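Local coordinates for 450aa long hypothetical fmu protein (Pyrococcus horikoshii, PDB 2YXL) that probably methylates cytosine at carbon 5 in RNA, using S-adenosylmethionine as methyl donor, and is seen here with the cofactor analogue sinefungin, at residues V316-E324 with L367-A375. Sequence-based numbering, arbitrary orientation.
With SFG (sinefungin), chain B.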
ATOM      1  N   VAL A 316       7.881 -21.354  -2.384  1.00 23.56           N
ATOM      2  CA  VAL A 316       6.639 -21.144  -1.642  1.00 23.41           C
ATOM      3  C   VAL A 316       6.676 -21.927  -0.327  1.00 23.35           C
ATOM      4  O   VAL A 316       6.026 -22.966  -0.182  1.00 23.41           O
ATOM      5  CB  VAL A 316       5.389 -21.537  -2.480  1.00 23.41           C
ATOM      6  CG1 VAL A 316       4.114 -21.000  -1.834  1.00 23.44           C
ATOM      7  CG2 VAL A 316       5.511 -21.029  -3.913  1.00 23.27           C
ATOM      8  N   LYS A 317       7.458 -21.422   0.624  1.00 23.24           N
ATOM      9  CA  LYS A 317       7.622 -22.059   1.929  1.00 23.13           C
ATOM     10  C   LYS A 317       7.675 -21.026   3.049  1.00 22.99           C
ATOM     11  O   LYS A 317       7.871 -19.835   2.800  1.00 23.01           O
ATOM     12  CB  LYS A 317       8.890 -22.926   1.958  1.00 23.19           C
ATOM     13  CG  LYS A 317       8.712 -24.351   1.434  1.00 23.35           C
ATOM     14  CD  LYS A 317       9.102 -24.477  -0.038  1.00 23.50           C
ATOM     15  CE  LYS A 317       8.690 -25.826  -0.618  1.00 23.48           C
ATOM     16  NZ  LYS A 317       9.460 -26.966  -0.044  1.00 23.47           N
ATOM     17  N   ASP A 318       7.493 -21.496   4.282  1.00 22.83           N
ATOM     18  CA  ASP A 318       7.652 -20.667   5.471  1.00 22.68           C
ATOM     19  C   ASP A 318       9.110 -20.231   5.587  1.00 22.65           C
ATOM     20  O   ASP A 318      10.022 -21.049   5.451  1.00 22.64           O
ATOM     21  CB  ASP A 318       7.221 -21.444   6.720  1.00 22.67           C
ATOM     22  CG  ASP A 318       7.043 -20.556   7.941  1.00 22.51           C
ATOM     23  OD1 ASP A 318       7.841 -19.617   8.136  1.00 22.42           O
ATOM     24  OD2 ASP A 318       6.101 -20.808   8.721  1.00 22.63           O
ATOM     25  N   ALA A 319       9.321 -18.941   5.831  1.00 22.61           N
ATOM     26  CA  ALA A 319      10.669 -18.373   5.870  1.00 22.58           C
ATOM     27  C   ALA A 319      11.363 -18.546   7.223  1.00 22.53           C
ATOM     28  O   ALA A 319      12.542 -18.209   7.363  1.00 22.40           O
ATOM     29  CB  ALA A 319      10.646 -16.911   5.455  1.00 22.57           C
ATOM     30  N   ARG A 320      10.634 -19.063   8.212  1.00 22.54           N
ATOM     31  CA  ARG A 320      11.252 -19.481   9.472  1.00 22.62           C
ATOM     32  C   ARG A 320      12.053 -20.767   9.260  1.00 22.73           C
ATOM     33  O   ARG A 320      13.042 -21.015   9.953  1.00 22.64           O
ATOM     34  CB  ARG A 320      10.214 -19.649  10.585  1.00 22.57           C
ATOM     35  CG  ARG A 320       9.724 -18.334  11.181  1.00 22.30           C
ATOM     36  CD  ARG A 320       8.299 -18.024  10.764  1.00 21.73           C
ATOM     37  NE  ARG A 320       7.334 -18.678  11.643  1.00 21.66           N
ATOM     38  CZ  ARG A 320       6.049 -18.875  11.355  1.00 21.53           C
ATOM     39  NH1 ARG A 320       5.543 -18.482  10.194  1.00 21.77           N
ATOM     40  NH2 ARG A 320       5.265 -19.479  12.234  1.00 21.53           N
ATOM     41  N   LYS A 321      11.605 -21.576   8.300  1.00 22.95           N
ATOM     42  CA  LYS A 321      12.410 -22.660   7.736  1.00 23.19           C
ATOM     43  C   LYS A 321      13.429 -22.019   6.792  1.00 23.38           C
ATOM     44  O   LYS A 321      13.204 -20.911   6.299  1.00 23.49           O
ATOM     45  CB  LYS A 321      11.531 -23.662   6.983  1.00 23.18           C
ATOM     46  CG  LYS A 321      10.359 -24.210   7.789  1.00 23.19           C
ATOM     47  CD  LYS A 321       9.439 -25.059   6.923  1.00 23.17           C
ATOM     48  CE  LYS A 321       8.056 -25.203   7.544  1.00 23.11           C
ATOM     49  NZ  LYS A 321       8.070 -25.963   8.826  1.00 23.02           N
ATOM     50  N   ALA A 322      14.529 -22.723   6.526  1.00 23.57           N
ATOM     51  CA  ALA A 322      15.724 -22.134   5.900  1.00 23.69           C
ATOM     52  C   ALA A 322      16.344 -21.154   6.894  1.00 23.80           C
ATOM     53  O   ALA A 322      15.858 -20.026   7.034  1.00 23.87           O
ATOM     54  CB  ALA A 322      15.400 -21.453   4.571  1.00 23.72           C
ATOM     55  N   PRO A 323      17.420 -21.570   7.596  1.00 23.85           N
ATOM     56  CA  PRO A 323      18.269 -22.770   7.474  1.00 23.91           C
ATOM     57  C   PRO A 323      17.550 -24.116   7.348  1.00 23.96           C
ATOM     58  O   PRO A 323      16.349 -24.211   7.602  1.00 23.97           O
ATOM     59  CB  PRO A 323      19.091 -22.740   8.765  1.00 23.93           C
ATOM     60  CG  PRO A 323      19.183 -21.311   9.100  1.00 23.89           C
ATOM     61  CD  PRO A 323      17.861 -20.721   8.719  1.00 23.85           C
ATOM     62  N   GLU A 324      18.317 -25.145   6.983  1.00 24.00           N
ATOM     63  CA  GLU A 324      17.814 -26.493   6.637  1.00 24.02           C
ATOM     64  C   GLU A 324      16.692 -26.542   5.581  1.00 24.02           C
ATOM     65  O   GLU A 324      15.795 -27.387   5.638  1.00 24.05           O
ATOM     66  CB  GLU A 324      17.534 -27.394   7.870  1.00 24.01           C
ATOM     67  CG  GLU A 324      17.060 -26.715   9.164  1.00 23.89           C
ATOM     68  CD  GLU A 324      15.559 -26.454   9.207  1.00 23.69           C
ATOM     69  OE1 GLU A 324      14.819 -26.990   8.355  1.00 23.58           O
ATOM     70  OE2 GLU A 324      15.119 -25.704  10.103  1.00 23.71           O
ATOM     71  N   LEU A 367       6.369 -12.097  14.769  1.00 35.27           N
ATOM     72  CA  LEU A 367       6.672 -12.755  13.493  1.00 34.83           C
ATOM     73  C   LEU A 367       7.953 -12.210  12.866  1.00 34.51           C
ATOM     74  O   LEU A 367       8.736 -12.966  12.287  1.00 34.53           O
ATOM     75  CB  LEU A 367       5.498 -12.642  12.509  1.00 34.77           C
ATOM     76  CG  LEU A 367       5.654 -13.265  11.111  1.00 34.95           C
ATOM     77  CD1 LEU A 367       5.941 -14.771  11.165  1.00 34.72           C
ATOM     78  CD2 LEU A 367       4.429 -12.990  10.256  1.00 34.72           C
ATOM     79  N   GLN A 368       8.161 -10.902  12.993  1.00 34.06           N
ATOM     80  CA  GLN A 368       9.370 -10.251  12.490  1.00 33.71           C
ATOM     81  C   GLN A 368      10.618 -10.753  13.217  1.00 33.43           C
ATOM     82  O   GLN A 368      11.656 -10.983  12.591  1.00 33.28           O
ATOM     83  CB  GLN A 368       9.244  -8.729  12.601  1.00 33.68           C
ATOM     84  CG  GLN A 368       8.206  -8.124  11.646  1.00 33.84           C
ATOM     85  CD  GLN A 368       7.562  -6.848  12.172  1.00 33.85           C
ATOM     86  OE1 GLN A 368       8.026  -6.248  13.141  1.00 33.93           O
ATOM     87  NE2 GLN A 368       6.479  -6.431  11.528  1.00 34.17           N
ATOM     88  N   ARG A 369      10.501 -10.940  14.532  1.00 33.11           N
ATOM     89  CA  ARG A 369      11.610 -11.439  15.353  1.00 32.81           C
ATOM     90  C   ARG A 369      12.044 -12.855  14.981  1.00 32.36           C
ATOM     91  O   ARG A 369      13.241 -13.142  14.943  1.00 32.31           O
ATOM     92  CB  ARG A 369      11.275 -11.362  16.845  1.00 32.89           C
ATOM     93  CG  ARG A 369      11.220  -9.946  17.405  1.00 33.46           C
ATOM     94  CD  ARG A 369      11.090  -9.970  18.919  1.00 34.36           C
ATOM     95  NE  ARG A 369      10.529  -8.729  19.451  1.00 35.05           N
ATOM     96  CZ  ARG A 369      10.299  -8.498  20.743  1.00 35.39           C
ATOM     97  NH1 ARG A 369       9.781  -7.338  21.124  1.00 35.54           N
ATOM     98  NH2 ARG A 369      10.589  -9.417  21.658  1.00 35.63           N
ATOM     99  N   GLU A 370      11.080 -13.731  14.701  1.00 31.97           N
ATOM    100  CA  GLU A 370      11.399 -15.118  14.337  1.00 31.83           C
ATOM    101  C   GLU A 370      11.859 -15.266  12.882  1.00 31.47           C
ATOM    102  O   GLU A 370      12.570 -16.213  12.544  1.00 31.48           O
ATOM    103  CB  GLU A 370      10.261 -16.095  14.695  1.00 31.80           C
ATOM    104  CG  GLU A 370       8.936 -15.865  13.980  1.00 32.08           C
ATOM    105  CD  GLU A 370       7.770 -16.582  14.649  1.00 32.08           C
ATOM    106  OE1 GLU A 370       7.799 -16.764  15.886  1.00 32.41           O
ATOM    107  OE2 GLU A 370       6.813 -16.955  13.934  1.00 32.36           O
ATOM    108  N   LEU A 371      11.464 -14.322  12.032  1.00 31.26           N
ATOM    109  CA  LEU A 371      12.040 -14.223  10.690  1.00 30.81           C
ATOM    110  C   LEU A 371      13.452 -13.643  10.783  1.00 30.59           C
ATOM    111  O   LEU A 371      14.357 -14.061  10.054  1.00 30.49           O
ATOM    112  CB  LEU A 371      11.160 -13.374   9.770  1.00 30.73           C
ATOM    113  CG  LEU A 371       9.781 -13.914   9.375  1.00 30.44           C
ATOM    114  CD1 LEU A 371       8.985 -12.833   8.659  1.00 29.89           C
ATOM    115  CD2 LEU A 371       9.880 -15.163   8.512  1.00 29.89           C
ATOM    116  N   LEU A 372      13.625 -12.697  11.707  1.00 30.35           N
ATOM    117  CA  LEU A 372      14.909 -12.047  11.969  1.00 30.12           C
ATOM    118  C   LEU A 372      15.949 -13.039  12.483  1.00 30.00           C
ATOM    119  O   LEU A 372      17.118 -12.977  12.087  1.00 30.00           O
ATOM    120  CB  LEU A 372      14.711 -10.904  12.970  1.00 30.18           C
ATOM    121  CG  LEU A 372      15.560  -9.632  12.932  1.00 30.35           C
ATOM    122  CD1 LEU A 372      15.858  -9.156  11.512  1.00 30.20           C
ATOM    123  CD2 LEU A 372      14.859  -8.539  13.734  1.00 30.06           C
ATOM    124  N   GLU A 373      15.517 -13.949  13.359  1.00 29.80           N
ATOM    125  CA  GLU A 373      16.373 -15.025  13.861  1.00 29.55           C
ATOM    126  C   GLU A 373      16.696 -16.019  12.746  1.00 29.26           C
ATOM    127  O   GLU A 373      17.805 -16.558  12.687  1.00 29.29           O
ATOM    128  CB  GLU A 373      15.715 -15.748  15.044  1.00 29.67           C
ATOM    129  CG  GLU A 373      16.661 -16.668  15.820  1.00 29.53           C
ATOM    130  CD  GLU A 373      15.942 -17.629  16.759  1.00 29.79           C
ATOM    131  OE1 GLU A 373      14.816 -17.318  17.204  1.00 30.10           O
ATOM    132  OE2 GLU A 373      16.516 -18.702  17.060  1.00 29.93           O
ATOM    133  N   SER A 374      15.719 -16.257  11.873  1.00 28.94           N
ATOM    134  CA  SER A 374      15.912 -17.099  10.696  1.00 28.71           C
ATOM    135  C   SER A 374      16.869 -16.437   9.698  1.00 28.63           C
ATOM    136  O   SER A 374      17.663 -17.121   9.046  1.00 28.65           O
ATOM    137  CB  SER A 374      14.568 -17.411  10.032  1.00 28.70           C
ATOM    138  OG  SER A 374      14.726 -18.418   8.982  1.00 28.71           O
ATOM    139  N   ALA A 375      16.792 -15.109   9.594  1.00 28.45           N
ATOM    140  CA  ALA A 375      17.682 -14.335   8.727  1.00 28.33           C
ATOM    141  C   ALA A 375      19.124 -14.376   9.226  1.00 28.18           C
ATOM    142  O   ALA A 375      20.046 -14.623   8.446  1.00 28.20           O
ATOM    143  CB  ALA A 375      17.197 -12.887   8.605  1.00 28.27           C
TER
HETATM  144  N   SFG B5748       9.303  -7.535  -0.262  1.00 75.25           N
HETATM  145  CA  SFG B5748       8.039  -7.545  -1.020  1.00 75.30           C
HETATM  146  C   SFG B5748       8.139  -6.592  -2.230  1.00 75.22           C
HETATM  147  O   SFG B5748       7.375  -6.808  -3.194  1.00 75.22           O
HETATM  148  OXT SFG B5748       8.985  -5.674  -2.174  1.00 75.15           O
HETATM  149  CB  SFG B5748       6.862  -7.169  -0.099  1.00 75.33           C
HETATM  150  CG  SFG B5748       6.654  -8.229   0.999  1.00 75.63           C
HETATM  151  CD  SFG B5748       5.435  -7.940   1.888  1.00 76.08           C
HETATM  152  NE  SFG B5748       5.662  -6.678   2.607  1.00 76.02           N
HETATM  153  C5' SFG B5748       5.207  -9.040   2.949  1.00 77.17           C
HETATM  154  C4' SFG B5748       5.148 -10.480   2.382  1.00 77.98           C
HETATM  155  O4' SFG B5748       5.597 -11.348   3.450  1.00 78.53           O
HETATM  156  C3' SFG B5748       3.729 -10.964   2.030  1.00 78.30           C
HETATM  157  O3' SFG B5748       3.697 -11.328   0.643  1.00 77.81           O
HETATM  158  C2' SFG B5748       3.513 -12.198   2.920  1.00 78.74           C
HETATM  159  O2' SFG B5748       2.845 -13.245   2.205  1.00 78.56           O
HETATM  160  C1' SFG B5748       4.949 -12.614   3.218  1.00 79.37           C
HETATM  161  N9  SFG B5748       5.117 -13.454   4.439  1.00 79.66           N
HETATM  162  C8  SFG B5748       4.547 -13.255   5.630  1.00 79.80           C
HETATM  163  N7  SFG B5748       4.944 -14.202   6.482  1.00 79.87           N
HETATM  164  C5  SFG B5748       5.773 -15.012   5.830  1.00 79.96           C
HETATM  165  C6  SFG B5748       6.487 -16.153   6.187  1.00 79.83           C
HETATM  166  N6  SFG B5748       6.410 -16.647   7.421  1.00 79.71           N
HETATM  167  N1  SFG B5748       7.260 -16.753   5.264  1.00 79.73           N
HETATM  168  C2  SFG B5748       7.346 -16.270   4.031  1.00 79.81           C
HETATM  169  N3  SFG B5748       6.677 -15.185   3.661  1.00 79.86           N
HETATM  170  C4  SFG B5748       5.887 -14.536   4.534  1.00 79.86           C
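Arg320 and Glu370 tie the loop after strand 312-315 to helix 361-376 at the adenine end of the sinefungin pocket, in the Rossmann-like class I methyltransferase fold. Bent at chi2 (108°) and chi3 (85°), the Arg320 chain brings its guanidinium alongside Glu370, whose OE2 lies over one face, 2.9 Å from NE in a salt bridge; Leu367 CD1 packs over the same face. The planes of the Glu370 carboxylate and the guanidinium are 20° apart. Asp318 completes the charge network, its OD2 2.8 Å from Arg320 NH1 but well out of the guanidinium plane. Asp318 OD1 meanwhile closes an Asx turn by accepting from Arg320 N (2.8 Å) and takes a weak bond from sinefungin N6. With an alanine in place of Asp318, the turn would probably lose its side-chain tie, Arg320 would keep Glu370 as its one acidic partner in this network, and N6 would lose that acceptor. Further along the helix, Ser374 points at the loop, its OG 2.7 Å from Ala319 O and 2.8 Å from Ala322 O, carbonyls that compete for its one proton, with Arg320 O also nearby. To one side of these polar groups, Leu371 CD2 packs against Ala319 CB at 3.6 Å, beside the adenine whose N1 accepts from Ala319 N at 3.1 Å.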